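Local atomic coordinates of putative sensory box/GGDEF family protein (Vibrio parahaemolyticus, PDB entry 3LID), a protein that probably makes cyclic di-GMP from two GTP molecules in response to signals, this chain being only its extracellular sensor domain of PDC fold. Residues 265-269 with 270-274; 18-21 with 22-25. One frame throughout, in Å; residues are numbered along the deposited sequence.

Interaction 1 of 2, residues 265-269 with 270-274; sequences IDLSN and EQLSK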
ATOM      1  N   ILE A 265       4.003   9.134 -13.968  1.00 18.20           N
ATOM      2  CA  ILE A 265       5.316   9.008 -14.510  1.00 16.82           C
ATOM      3  C   ILE A 265       5.682  10.454 -14.869  1.00 19.63           C
ATOM      4  O   ILE A 265       4.994  11.060 -15.668  1.00 20.03           O
ATOM      5  CB  ILE A 265       5.367   8.092 -15.749  1.00 19.28           C
ATOM      6  CG1 ILE A 265       5.093   6.669 -15.281  1.00 18.40           C
ATOM      7  CG2 ILE A 265       6.783   8.116 -16.424  1.00 19.97           C
ATOM      8  CD1 ILE A 265       4.954   5.656 -16.360  1.00 21.36           C
ATOM      9  N   ASP A 266       6.708  10.970 -14.214  1.00 19.54           N
ATOM     10  CA  ASP A 266       7.124  12.385 -14.319  1.00 22.01           C
ATOM     11  C   ASP A 266       8.562  12.358 -14.819  1.00 24.08           C
ATOM     12  O   ASP A 266       9.452  11.873 -14.148  1.00 24.63           O
ATOM     13  CB  ASP A 266       6.936  13.084 -12.941  1.00 23.03           C
ATOM     14  CG  ASP A 266       7.593  14.446 -12.848  1.00 24.32           C
ATOM     15  OD1 ASP A 266       8.256  14.886 -13.828  1.00 26.44           O
ATOM     16  OD2 ASP A 266       7.479  15.057 -11.753  1.00 24.11           O
ATOM     17  N   LEU A 267       8.799  12.818 -16.064  1.00 25.21           N
ATOM     18  CA  LEU A 267      10.163  12.854 -16.609  1.00 24.94           C
ATOM     19  C   LEU A 267      10.515  14.308 -16.999  1.00 26.16           C
ATOM     20  O   LEU A 267       9.704  15.026 -17.634  1.00 24.20           O
ATOM     21  CB  LEU A 267      10.207  12.058 -17.898  1.00 25.73           C
ATOM     22  CG  LEU A 267       9.979  10.570 -17.631  1.00 29.11           C
ATOM     23  CD1 LEU A 267       9.385   9.945 -18.878  1.00 34.32           C
ATOM     24  CD2 LEU A 267      11.324  10.004 -17.258  1.00 32.84           C
ATOM     25  N   SER A 268      11.669  14.762 -16.555  1.00 28.11           N
ATOM     26  CA  SER A 268      12.130  16.133 -16.962  1.00 31.39           C
ATOM     27  C   SER A 268      12.694  16.062 -18.386  1.00 32.63           C
ATOM     28  O   SER A 268      12.923  14.953 -18.959  1.00 32.98           O
ATOM     29  CB  SER A 268      13.260  16.550 -16.048  1.00 32.01           C
ATOM     30  OG  SER A 268      14.336  15.646 -16.280  1.00 34.28           O
ATOM     31  N   ASN A 269      12.915  17.229 -18.990  1.00 34.25           N
ATOM     32  CA  ASN A 269      13.529  17.260 -20.323  1.00 35.38           C
ATOM     33  C   ASN A 269      14.778  16.484 -20.384  1.00 35.36           C
ATOM     34  O   ASN A 269      15.066  15.827 -21.383  1.00 36.00           O
ATOM     35  CB  ASN A 269      13.864  18.693 -20.730  1.00 36.63           C
ATOM     36  CG  ASN A 269      12.628  19.508 -20.955  1.00 39.13           C
ATOM     37  OD1 ASN A 269      12.612  20.720 -20.692  1.00 45.97           O
ATOM     38  ND2 ASN A 269      11.566  18.857 -21.418  1.00 38.06           N
ATOM     39  N   GLU A 270      15.545  16.533 -19.311  1.00 37.07           N
ATOM     40  CA  GLU A 270      16.848  15.906 -19.354  1.00 39.61           C
ATOM     41  C   GLU A 270      16.625  14.396 -19.491  1.00 39.64           C
ATOM     42  O   GLU A 270      17.329  13.697 -20.259  1.00 39.44           O
ATOM     43  CB  GLU A 270      17.606  16.235 -18.074  1.00 40.24           C
ATOM     44  CG  GLU A 270      18.940  15.590 -17.995  1.00 47.46           C
ATOM     45  CD  GLU A 270      20.052  16.497 -18.471  1.00 57.18           C
ATOM     46  OE1 GLU A 270      19.892  17.743 -18.341  1.00 62.35           O
ATOM     47  OE2 GLU A 270      21.099  15.971 -18.942  1.00 60.59           O
ATOM     48  N   GLN A 271      15.610  13.893 -18.783  1.00 38.45           N
ATOM     49  CA  GLN A 271      15.428  12.445 -18.734  1.00 38.59           C
ATOM     50  C   GLN A 271      14.865  12.015 -20.039  1.00 38.37           C
ATOM     51  O   GLN A 271      15.175  10.939 -20.521  1.00 38.75           O
ATOM     52  CB  GLN A 271      14.530  12.022 -17.554  1.00 37.77           C
ATOM     53  CG  GLN A 271      15.022  12.491 -16.192  1.00 38.11           C
ATOM     54  CD  GLN A 271      14.072  12.097 -15.092  1.00 39.14           C
ATOM     55  OE1 GLN A 271      13.059  12.755 -14.869  1.00 39.25           O
ATOM     56  NE2 GLN A 271      14.389  11.016 -14.395  1.00 42.21           N
ATOM     57  N   LEU A 272      14.075  12.886 -20.660  1.00 39.54           N
ATOM     58  CA  LEU A 272      13.478  12.567 -21.940  1.00 41.34           C
ATOM     59  C   LEU A 272      14.513  12.484 -23.077  1.00 43.10           C
ATOM     60  O   LEU A 272      14.415  11.600 -23.944  1.00 43.05           O
ATOM     61  CB  LEU A 272      12.413  13.600 -22.275  1.00 40.59           C
ATOM     62  CG  LEU A 272      11.116  13.613 -21.488  1.00 39.43           C
ATOM     63  CD1 LEU A 272      10.380  14.952 -21.754  1.00 36.47           C
ATOM     64  CD2 LEU A 272      10.248  12.481 -21.970  1.00 38.07           C
ATOM     65  N   SER A 273      15.474  13.404 -23.074  1.00 45.03           N
ATOM     66  CA  SER A 273      16.564  13.395 -24.085  1.00 47.87           C
ATOM     67  C   SER A 273      17.223  12.016 -24.195  1.00 48.65           C
ATOM     68  O   SER A 273      17.348  11.429 -25.285  1.00 48.92           O
ATOM     69  CB  SER A 273      17.664  14.392 -23.700  1.00 47.36           C
ATOM     70  OG  SER A 273      17.112  15.650 -23.416  1.00 49.42           O
ATOM     71  N   LYS A 274      17.652  11.516 -23.046  1.00 50.23           N
ATOM     72  CA  LYS A 274      18.321  10.225 -22.959  1.00 51.65           C
ATOM     73  C   LYS A 274      17.532   9.007 -23.519  1.00 51.89           C
ATOM     74  O   LYS A 274      18.106   8.179 -24.233  1.00 51.76           O
ATOM     75  CB  LYS A 274      18.816  10.018 -21.533  1.00 51.76           C
ATOM     76  CG  LYS A 274      19.077  11.361 -20.869  1.00 53.73           C
ATOM     77  CD  LYS A 274      19.959  11.285 -19.592  1.00 57.32           C
ATOM     78  CE  LYS A 274      20.722  12.626 -19.361  1.00 58.96           C
ATOM     79  NZ  LYS A 274      21.380  12.781 -18.007  1.00 56.86           N
TER
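Ser268 and Gln271 hold each other at the point where a strand turns into a helix. Ser268 N donates to the side-chain carbonyl of Gln271: its bond to OE1 is 3.0 Å long and nearly straight (167° at the hydrogen), meeting OE1 on a lone pair in the plane of the amide. Gln271 reaches back with its chain extended beyond CG, and this bond holds its amide against the strand end. In return Gln271 N makes a weak bond, 3.3 Å, to Ser268 OG, which chi1 of 64° sets between the serine's own backbone N and carbonyl carbon. This reciprocal pair is a capping box, with Ser268 as N-cap of helix 269-274; strand 260-268, part of an antiparallel sheet of the domain, meets that helix almost at a right angle (88° between the short segments). Ser268 O is taken up as well: Leu272 N donates to it at 2.9 Å from almost straight beyond the oxygen, while the same N-H of Gln271 that reaches OG adds a second weak, bent bond. One residue on, Asn269 O accepts twice from Ser273, from N at 3.0 Å and from OG at 2.9 Å, the two donors lying over opposite faces of the carbonyl plane. Beneath the polar cap, Leu267 CB packs on Leu272 CG at 4.0 Å, the two side chains meeting obliquely, and Leu267 CD2 lies 3.8 Å from Gln271 CB; Thr15 of helix 9-45 touches both leucines. On the exposed side, Lys274 NZ and Glu270 OE2 form a salt bridge at 3.3 Å, whose hydrogen bond is weak. Asp266 turns to another partner, its OD2 being hydrogen-bonded to Tyr226 OH.

Interaction 2 of 2, residues 18-21 with 22-25; sequences EALH and QLAY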
ATOM      1  N   GLU A  18       4.189   5.575 -24.532  1.00 23.22           N
ATOM      2  CA  GLU A  18       4.772   4.399 -23.864  1.00 21.66           C
ATOM      3  C   GLU A  18       4.401   4.422 -22.349  1.00 21.24           C
ATOM      4  O   GLU A  18       4.081   3.414 -21.739  1.00 21.10           O
ATOM      5  CB  GLU A  18       6.263   4.431 -23.895  1.00 22.57           C
ATOM      6  CG  GLU A  18       6.795   4.402 -25.327  1.00 27.50           C
ATOM      7  CD  GLU A  18       8.265   4.792 -25.396  1.00 37.62           C
ATOM      8  OE1 GLU A  18       8.643   5.504 -26.364  1.00 44.44           O
ATOM      9  OE2 GLU A  18       9.045   4.399 -24.517  1.00 37.54           O
ATOM     10  N   ALA A  19       4.489   5.596 -21.784  1.00 19.58           N
ATOM     11  CA  ALA A  19       4.192   5.720 -20.342  1.00 19.00           C
ATOM     12  C   ALA A  19       2.750   5.422 -20.078  1.00 19.82           C
ATOM     13  O   ALA A  19       2.391   4.856 -18.999  1.00 19.23           O
ATOM     14  CB  ALA A  19       4.587   7.152 -19.875  1.00 19.79           C
ATOM     15  N   LEU A  20       1.875   5.795 -21.000  1.00 18.27           N
ATOM     16  CA  LEU A  20       0.474   5.419 -20.814  1.00 19.76           C
ATOM     17  C   LEU A  20       0.313   3.888 -20.819  1.00 19.34           C
ATOM     18  O   LEU A  20      -0.556   3.329 -20.072  1.00 19.06           O
ATOM     19  CB  LEU A  20      -0.463   6.151 -21.789  1.00 19.86           C
ATOM     20  CG  LEU A  20      -0.624   7.647 -21.448  1.00 20.03           C
ATOM     21  CD1 LEU A  20      -1.362   8.288 -22.679  1.00 25.57           C
ATOM     22  CD2 LEU A  20      -1.543   7.780 -20.255  1.00 26.23           C
ATOM     23  N   HIS A  21       1.039   3.209 -21.713  1.00 18.89           N
ATOM     24  CA  HIS A  21       0.952   1.730 -21.671  1.00 19.78           C
ATOM     25  C   HIS A  21       1.440   1.233 -20.319  1.00 18.99           C
ATOM     26  O   HIS A  21       0.881   0.280 -19.764  1.00 18.39           O
ATOM     27  CB  HIS A  21       1.790   1.074 -22.786  1.00 20.99           C
ATOM     28  CG  HIS A  21       1.226   1.342 -24.148  1.00 27.96           C
ATOM     29  ND1 HIS A  21      -0.092   1.079 -24.446  1.00 36.58           N
ATOM     30  CD2 HIS A  21       1.777   1.863 -25.272  1.00 30.68           C
ATOM     31  CE1 HIS A  21      -0.334   1.436 -25.696  1.00 40.97           C
ATOM     32  NE2 HIS A  21       0.785   1.910 -26.221  1.00 36.72           N
ATOM     33  N   GLN A  22       2.518   1.828 -19.833  1.00 17.48           N
ATOM     34  CA  GLN A  22       3.141   1.337 -18.581  1.00 16.33           C
ATOM     35  C   GLN A  22       2.074   1.552 -17.463  1.00 16.26           C
ATOM     36  O   GLN A  22       1.900   0.678 -16.559  1.00 14.74           O
ATOM     37  CB  GLN A  22       4.358   2.169 -18.203  1.00 16.12           C
ATOM     38  CG  GLN A  22       5.044   1.682 -16.879  1.00 18.51           C
ATOM     39  CD  GLN A  22       5.455   0.241 -16.957  1.00 20.49           C
ATOM     40  OE1 GLN A  22       6.204  -0.174 -17.878  1.00 22.48           O
ATOM     41  NE2 GLN A  22       4.908  -0.599 -16.056  1.00 21.32           N
ATOM     42  N   LEU A  23       1.469   2.737 -17.432  1.00 17.23           N
ATOM     43  CA  LEU A  23       0.470   3.023 -16.363  1.00 17.03           C
ATOM     44  C   LEU A  23      -0.695   2.013 -16.418  1.00 17.58           C
ATOM     45  O   LEU A  23      -1.206   1.603 -15.398  1.00 16.63           O
ATOM     46  CB  LEU A  23      -0.065   4.466 -16.468  1.00 16.71           C
ATOM     47  CG  LEU A  23       1.015   5.495 -16.143  1.00 17.29           C
ATOM     48  CD1 LEU A  23       0.373   6.886 -16.411  1.00 21.25           C
ATOM     49  CD2 LEU A  23       1.403   5.438 -14.653  1.00 22.02           C
ATOM     50  N   ALA A  24      -1.147   1.625 -17.624  1.00 16.14           N
ATOM     51  CA  ALA A  24      -2.173   0.627 -17.694  1.00 16.56           C
ATOM     52  C   ALA A  24      -1.692  -0.726 -17.156  1.00 15.67           C
ATOM     53  O   ALA A  24      -2.480  -1.423 -16.491  1.00 16.39           O
ATOM     54  CB  ALA A  24      -2.685   0.491 -19.216  1.00 17.52           C
ATOM     55  N   TYR A  25      -0.465  -1.110 -17.514  1.00 14.97           N
ATOM     56  CA  TYR A  25       0.147  -2.343 -17.043  1.00 14.50           C
ATOM     57  C   TYR A  25       0.172  -2.382 -15.476  1.00 14.61           C
ATOM     58  O   TYR A  25      -0.247  -3.387 -14.841  1.00 14.92           O
ATOM     59  CB  TYR A  25       1.551  -2.379 -17.544  1.00 14.65           C
ATOM     60  CG  TYR A  25       2.325  -3.630 -17.213  1.00 13.71           C
ATOM     61  CD1 TYR A  25       2.505  -4.618 -18.185  1.00 19.13           C
ATOM     62  CD2 TYR A  25       2.939  -3.808 -15.983  1.00 16.14           C
ATOM     63  CE1 TYR A  25       3.264  -5.782 -17.895  1.00 16.81           C
ATOM     64  CE2 TYR A  25       3.682  -4.929 -15.700  1.00 15.95           C
ATOM     65  CZ  TYR A  25       3.834  -5.909 -16.650  1.00 16.74           C
ATOM     66  OH  TYR A  25       4.596  -7.026 -16.349  1.00 20.81           O
TER
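Tyr25 CB rests 3.5 Å from His21 O, one turn back along the helix, but the two rings these residues carry do not stack. Their nearest ring atoms, His21 CG and Tyr25 CD1, are 8.5 Å apart, because the imidazole leaves anti to its carbonyl carbon (chi1 -68°) and the phenol anti to its backbone N (chi1 -177°). Neither ring therefore offers a face or an edge to the other segment. The third flat group, the amide of Gln22, also turns away: its NE2 is hydrogen-bonded to Thr26 OG1 and its OE1 weakly to Ser184 OG. What joins 18-21 to 22-25 is the regular alpha-helical ladder of helix 9-45, the long N-terminal helix of this PDC-fold sensor domain. Gln22 N, Leu23 N, Ala24 N and Tyr25 N donate to the carbonyl O atoms of Glu18, Ala19, Leu20 and His21 in turn, all four bonds fairly straight. Leu23 N to Ala19 O, at 2.8 Å and 164° at the hydrogen, is the shortest of the four, and Leu23 CG also sits 3.2 Å from that oxygen. Farther out, Leu20 CD2 and Leu23 CD1 make a loose apolar contact at 4.4 Å. Ala19 and Leu23 face Ala249 and Ile265 of the sheet, whereas Glu18 OE2 forms a salt bridge with Arg275.

From the N terminus the chain first passes through 18-25, inside helix 9-45, and comes to 265-274 only near its end; the two contacts follow in series, neither nesting nor crossing. Each joins adjacent segments, so interaction 2 closes single helical turns and interaction 1 the corner between strand 260-268 and helix 269-274. Their centres are 16 Å apart, yet they touch through Ile265: its CD1 lies 3.8 Å from Ala19 O, and its CG1 3.9 Å from Leu23 CD2. The long helix thus packs against strand 260-268, which leads into the capped helix 269-274, bringing early and late parts of the domain together.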